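Local coordinates for glycosyl hydrolase family 62 protein (Coprinopsis cinerea, PDB 5B6T), which probably hydrolyses the terminal alpha-L-arabinofuranosyl side groups of arabinoxylan, as a family 62 glycoside hydrolase, at residues S167-S172 and N176-P181; W145-S150 and T229-P234. All coordinates share one frame; numbering follows the deposited sequence.

Contact 1: S167-S172 and N176-P181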
loop_
_atom_site.group_PDB
_atom_site.type_symbol
_atom_site.label_atom_id
_atom_site.label_comp_id
_atom_site.label_asym_id
_atom_site.label_seq_id
_atom_site.Cartn_x
_atom_site.Cartn_y
_atom_site.Cartn_z
ATOM N N SER A 167 1.852 14.423 7.674
ATOM C CA SER A 167 1.183 15.735 7.699
ATOM C C SER A 167 -0.245 15.530 8.111
ATOM O O SER A 167 -0.801 14.416 8.032
ATOM C CB SER A 167 1.196 16.410 6.324
ATOM O OG SER A 167 2.507 16.799 5.946
ATOM N N GLN A 168 -0.877 16.617 8.544
ATOM C CA GLN A 168 -2.303 16.551 8.822
ATOM C C GLN A 168 -3.043 17.773 8.342
ATOM O O GLN A 168 -2.439 18.830 8.129
ATOM C CB GLN A 168 -2.530 16.320 10.316
ATOM C CG GLN A 168 -1.858 17.370 11.197
ATOM C CD GLN A 168 -2.155 17.125 12.652
ATOM O OE1 GLN A 168 -1.830 16.053 13.207
ATOM N NE2 GLN A 168 -2.793 18.110 13.295
ATOM N N THR A 169 -4.349 17.588 8.125
ATOM C CA THR A 169 -5.267 18.661 7.811
ATOM C C THR A 169 -6.625 18.337 8.433
ATOM O O THR A 169 -6.812 17.242 8.924
ATOM C CB THR A 169 -5.400 18.889 6.277
ATOM O OG1 THR A 169 -6.054 20.134 6.012
ATOM C CG2 THR A 169 -6.174 17.795 5.598
ATOM N N SER A 170 -7.555 19.288 8.468
ATOM C CA SER A 170 -8.886 18.970 8.974
ATOM C C SER A 170 -9.677 18.102 8.010
ATOM O O SER A 170 -9.506 18.166 6.786
ATOM C CB SER A 170 -9.696 20.228 9.296
ATOM O OG SER A 170 -9.934 20.918 8.099
ATOM N N LEU A 171 -10.599 17.319 8.563
ATOM C CA LEU A 171 -11.536 16.570 7.739
ATOM C C LEU A 171 -12.302 17.468 6.753
ATOM O O LEU A 171 -12.522 17.074 5.614
ATOM C CB LEU A 171 -12.489 15.758 8.636
ATOM C CG LEU A 171 -13.400 14.704 8.021
ATOM C CD1 LEU A 171 -12.601 13.530 7.520
ATOM C CD2 LEU A 171 -14.378 14.235 9.081
ATOM N N SER A 172 -12.729 18.668 7.175
ATOM C CA SER A 172 -13.496 19.555 6.287
ATOM C C SER A 172 -12.638 20.143 5.179
ATOM O O SER A 172 -13.140 20.370 4.087
ATOM C CB SER A 172 -14.197 20.698 7.062
ATOM O OG SER A 172 -13.268 21.404 7.856
ATOM N N ASN A 176 -7.138 19.767 0.839
ATOM C CA ASN A 176 -6.290 20.946 0.996
ATOM C C ASN A 176 -5.819 21.108 2.431
ATOM O O ASN A 176 -6.386 20.518 3.354
ATOM C CB ASN A 176 -7.081 22.182 0.556
ATOM C CG ASN A 176 -7.541 22.071 -0.889
ATOM O OD1 ASN A 176 -6.730 21.873 -1.774
ATOM N ND2 ASN A 176 -8.831 22.111 -1.103
ATOM N N GLY A 177 -4.775 21.888 2.604
ATOM C CA GLY A 177 -4.318 22.314 3.914
ATOM C C GLY A 177 -3.350 21.417 4.654
ATOM O O GLY A 177 -3.053 21.684 5.806
ATOM N N PHE A 178 -2.830 20.375 4.008
ATOM C CA PHE A 178 -1.849 19.536 4.676
ATOM C C PHE A 178 -0.656 20.351 5.111
ATOM O O PHE A 178 -0.074 21.092 4.325
ATOM C CB PHE A 178 -1.419 18.337 3.817
ATOM C CG PHE A 178 -2.347 17.178 3.924
ATOM C CD1 PHE A 178 -2.466 16.472 5.117
ATOM C CD2 PHE A 178 -3.127 16.801 2.852
ATOM C CE1 PHE A 178 -3.317 15.398 5.205
ATOM C CE2 PHE A 178 -3.997 15.717 2.942
ATOM C CZ PHE A 178 -4.095 15.015 4.116
ATOM N N ASN A 179 -0.294 20.188 6.386
ATOM C CA ASN A 179 0.743 21.011 6.981
ATOM C C ASN A 179 2.127 20.465 6.722
ATOM O O ASN A 179 2.299 19.479 5.976
ATOM C CB ASN A 179 0.476 21.230 8.474
ATOM C CG ASN A 179 0.590 19.974 9.298
ATOM O OD1 ASN A 179 0.772 18.863 8.792
ATOM N ND2 ASN A 179 0.440 20.140 10.605
ATOM N N GLU A 180 3.139 21.104 7.301
ATOM C CA GLU A 180 4.491 20.619 7.123
ATOM C C GLU A 180 4.587 19.253 7.802
ATOM O O GLU A 180 4.163 19.088 8.939
ATOM C CB GLU A 180 5.509 21.585 7.747
ATOM C CG GLU A 180 6.974 21.145 7.588
ATOM C CD GLU A 180 7.552 21.248 6.163
ATOM O OE1 GLU A 180 6.823 21.776 5.253
ATOM O OE2 GLU A 180 8.747 20.807 5.963
ATOM N N PRO A 181 5.137 18.234 7.111
ATOM C CA PRO A 181 5.223 16.950 7.813
ATOM C C PRO A 181 6.139 16.954 9.027
ATOM O O PRO A 181 7.101 17.727 9.086
ATOM C CB PRO A 181 5.779 15.986 6.756
ATOM C CG PRO A 181 5.744 16.724 5.468
ATOM C CD PRO A 181 5.737 18.174 5.774
#

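Contact 2: W145-S150 and T229-P234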
loop_
_atom_site.group_PDB
_atom_site.type_symbol
_atom_site.label_atom_id
_atom_site.label_comp_id
_atom_site.label_asym_id
_atom_site.label_seq_id
_atom_site.Cartn_x
_atom_site.Cartn_y
_atom_site.Cartn_z
ATOM N N TRP A 145 0.048 7.649 1.786
ATOM C CA TRP A 145 -1.056 6.973 2.467
ATOM C C TRP A 145 -1.870 7.927 3.322
ATOM O O TRP A 145 -1.313 8.585 4.229
ATOM C CB TRP A 145 -0.476 5.844 3.330
ATOM C CG TRP A 145 -1.525 5.063 4.065
ATOM C CD1 TRP A 145 -2.111 5.380 5.270
ATOM C CD2 TRP A 145 -2.099 3.828 3.664
ATOM N NE1 TRP A 145 -3.033 4.441 5.595
ATOM C CE2 TRP A 145 -3.038 3.457 4.644
ATOM C CE3 TRP A 145 -1.910 2.992 2.570
ATOM C CZ2 TRP A 145 -3.809 2.287 4.540
ATOM C CZ3 TRP A 145 -2.677 1.860 2.466
ATOM C CH2 TRP A 145 -3.594 1.500 3.455
ATOM N N VAL A 146 -3.176 7.971 3.081
ATOM C CA VAL A 146 -4.123 8.772 3.859
ATOM C C VAL A 146 -4.897 7.900 4.835
ATOM O O VAL A 146 -5.364 6.818 4.492
ATOM C CB VAL A 146 -5.107 9.525 2.922
ATOM C CG1 VAL A 146 -6.257 10.148 3.719
ATOM C CG2 VAL A 146 -4.392 10.557 2.071
ATOM N N ILE A 147 -5.058 8.411 6.053
ATOM C CA ILE A 147 -6.027 7.883 7.023
ATOM C C ILE A 147 -6.594 9.063 7.802
ATOM O O ILE A 147 -5.855 9.960 8.224
ATOM C CB ILE A 147 -5.431 6.784 7.935
ATOM C CG1 ILE A 147 -6.452 6.326 8.980
ATOM C CG2 ILE A 147 -4.121 7.208 8.607
ATOM C CD1 ILE A 147 -6.053 5.094 9.735
ATOM N N CYS A 148 -7.915 9.040 8.011
ATOM C CA CYS A 148 -8.617 10.085 8.746
ATOM C C CYS A 148 -9.288 9.505 9.984
ATOM O O CYS A 148 -9.697 8.350 9.996
ATOM C CB CYS A 148 -9.692 10.721 7.867
ATOM S SG CYS A 148 -9.075 11.231 6.244
ATOM N N ASP A 149 -9.485 10.347 10.996
ATOM C CA ASP A 149 -10.362 9.975 12.101
ATOM C C ASP A 149 -11.557 10.943 12.060
ATOM O O ASP A 149 -11.802 11.541 11.022
ATOM C CB ASP A 149 -9.586 9.947 13.424
ATOM C CG ASP A 149 -9.193 11.325 13.938
ATOM O OD1 ASP A 149 -9.461 12.363 13.318
ATOM O OD2 ASP A 149 -8.583 11.357 15.027
ATOM N N SER A 150 -12.299 11.135 13.149
ATOM C CA SER A 150 -13.474 12.021 13.089
ATOM C C SER A 150 -13.168 13.515 12.916
ATOM O O SER A 150 -14.066 14.315 12.620
ATOM C CB SER A 150 -14.331 11.828 14.355
ATOM O OG SER A 150 -13.625 12.258 15.509
ATOM N N THR A 229 -2.417 4.278 20.253
ATOM C CA THR A 229 -3.762 4.800 20.477
ATOM C C THR A 229 -4.075 5.989 19.568
ATOM O O THR A 229 -5.221 6.423 19.501
ATOM C CB THR A 229 -3.959 5.235 21.946
ATOM O OG1 THR A 229 -3.022 6.229 22.277
ATOM C CG2 THR A 229 -3.754 4.084 22.827
ATOM N N SER A 230 -3.077 6.573 18.912
ATOM C CA SER A 230 -3.310 7.696 17.999
ATOM C C SER A 230 -2.612 7.479 16.668
ATOM O O SER A 230 -1.523 6.901 16.589
ATOM C CB SER A 230 -2.743 8.971 18.626
ATOM O OG SER A 230 -2.806 10.083 17.741
ATOM N N ILE A 231 -3.202 8.028 15.625
ATOM C CA ILE A 231 -2.558 8.042 14.319
ATOM C C ILE A 231 -1.223 8.808 14.390
ATOM O O ILE A 231 -0.283 8.500 13.640
ATOM C CB ILE A 231 -3.514 8.635 13.250
ATOM C CG1 ILE A 231 -4.790 7.773 13.100
ATOM C CG2 ILE A 231 -2.780 8.767 11.921
ATOM C CD1 ILE A 231 -5.938 8.454 12.368
ATOM N N ALA A 232 -1.137 9.795 15.277
ATOM C CA ALA A 232 0.073 10.587 15.471
ATOM C C ALA A 232 1.131 9.908 16.334
ATOM O O ALA A 232 2.192 10.476 16.554
ATOM C CB ALA A 232 -0.284 11.945 16.064
ATOM N N GLY A 233 0.885 8.675 16.777
ATOM C CA GLY A 233 1.847 7.956 17.589
ATOM C C GLY A 233 1.713 8.379 19.040
ATOM O O GLY A 233 0.748 9.040 19.420
ATOM N N PRO A 234 2.662 7.965 19.889
ATOM C CA PRO A 234 3.860 7.197 19.631
ATOM C C PRO A 234 3.514 5.738 19.282
ATOM O O PRO A 234 2.504 5.209 19.740
ATOM C CB PRO A 234 4.602 7.294 20.972
ATOM C CG PRO A 234 3.524 7.347 21.985
ATOM C CD PRO A 234 2.362 8.060 21.332
#

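Contact 1: S167-S172 and N176-P181
Thr169 spends both branches of its side chain on the chain that runs back past it, the hydroxyl on Asn176 and the methyl on Phe178. Its CB rests 3.5 Å from Asn176 O. From there OG1, held anti to the backbone N (chi1 -166°), gives a 2.7 Å hydrogen bond to Asn176 O, arriving in the carbonyl plane on a lone pair. The other branch, CG2, is set over the Phe178 ring, 3.8 Å from its centroid and 12° off the normal, a CH-pi contact over the face. Replacing Thr169 with an alanine would probably leave Asn176 O without its hydroxyl mate and open a gap over that face of Phe178.

One residue back on the strand, Gln168 and Asn179 are joined by two hydrogen bonds. Gln168 N donates to Asn179 OD1 at 2.8 Å, nearly straight at 170°, although it comes from above the carbonyl plane of the side-chain amide; Asn179 N returns a bond to Gln168 O at 3.1 Å. The polar end of Gln168 is turned elsewhere, to Arg166. Ser167 OG then donates to Asn179 O at 2.7 Å, again from above the carbonyl plane, and also meets Tyr125 OH. The CG of Pro181 packs against the same OG at 3.3 Å.

Here the chain returns from strand 163-170 toward strand 182-186, the last strand of a four-stranded antiparallel propeller blade, and the touching parts of the two segments run in roughly opposite directions. Just one of the four hydrogen bonds across them joins backbone to backbone; the other three use a serine hydroxyl, a threonine hydroxyl and the side-chain carbonyl of Asn179 (OD1). The return is therefore fixed chiefly by side-chain chemistry, with polar grips along the strand and an apolar methyl-on-ring contact beside them.

Contact 2: W145-S150 and T229-P234
Ile147 and Ile231 meet where two blades of the five-bladed beta-propeller of family 62 lie side by side: Ile147 on strand 142-148, the first of its blade, and Ile231 in the loop between strands 221-228 and 236-237 of the next. Their CG2 methyls touch at 3.9 Å. The other arm of Ile231 reaches further, with CD1 lying 4.0 Å from Ile147 CG1 and 4.1 Å from Asp149 CB. Its CG1 is anti to the carbonyl carbon (chi1 -62°), and the nearly extended second torsion carries CD1 on to Asp149, while CG2 remains with Ile147. The two side chains approach at an oblique angle, and no hydrogen bond crosses between the segments, so the joint rests on apolar packing.

Outside the two segments, Phe156 and Tyr208 touch both isoleucines, His154 adds to the Ile231 side, and Leu277 packs on Ile147. A second shell positions these contacts. Asp149 offers only its CB here, since its carboxylate turns back to accept from Leu152 N and Ser151 N in its own hairpin. Cys148, facing away from the loop, is tied to Cys153 across that hairpin by a disulfide.

On the other side, Ile231 is positioned by its backbone. It occupies the second place of a type I beta turn from Ser230 to Gly233, in which Gly233 N bonds to Ser230 O at 3.0 Å. An ST turn lies over the same residues: Ala232 N donates to Ser230 OG at 3.0 Å, with an angle of 148° at the hydrogen.

In the fold
Both contacts reach the blade built from strands 142-148, 152-158, 163-170 and 182-186, and their centres lie 12 Å apart. Contact 1 lies in the outer part of that blade, its centre about 20 Å from the centre of the chain; contact 2 joins the blade's first strand to the neighbouring blade, its centre about 16 Å from that of the chain. Leu171 bridges them: its CD2 packs on Ser150 O at 3.6 Å and its CD1 on Cys148 CB at 4.1 Å. In sequence, contact 1 is nested within the loop closed by contact 2. The bound calcium ion lies about 12 Å from the Ile147 side chain, so contact 2 is not part of the metal site.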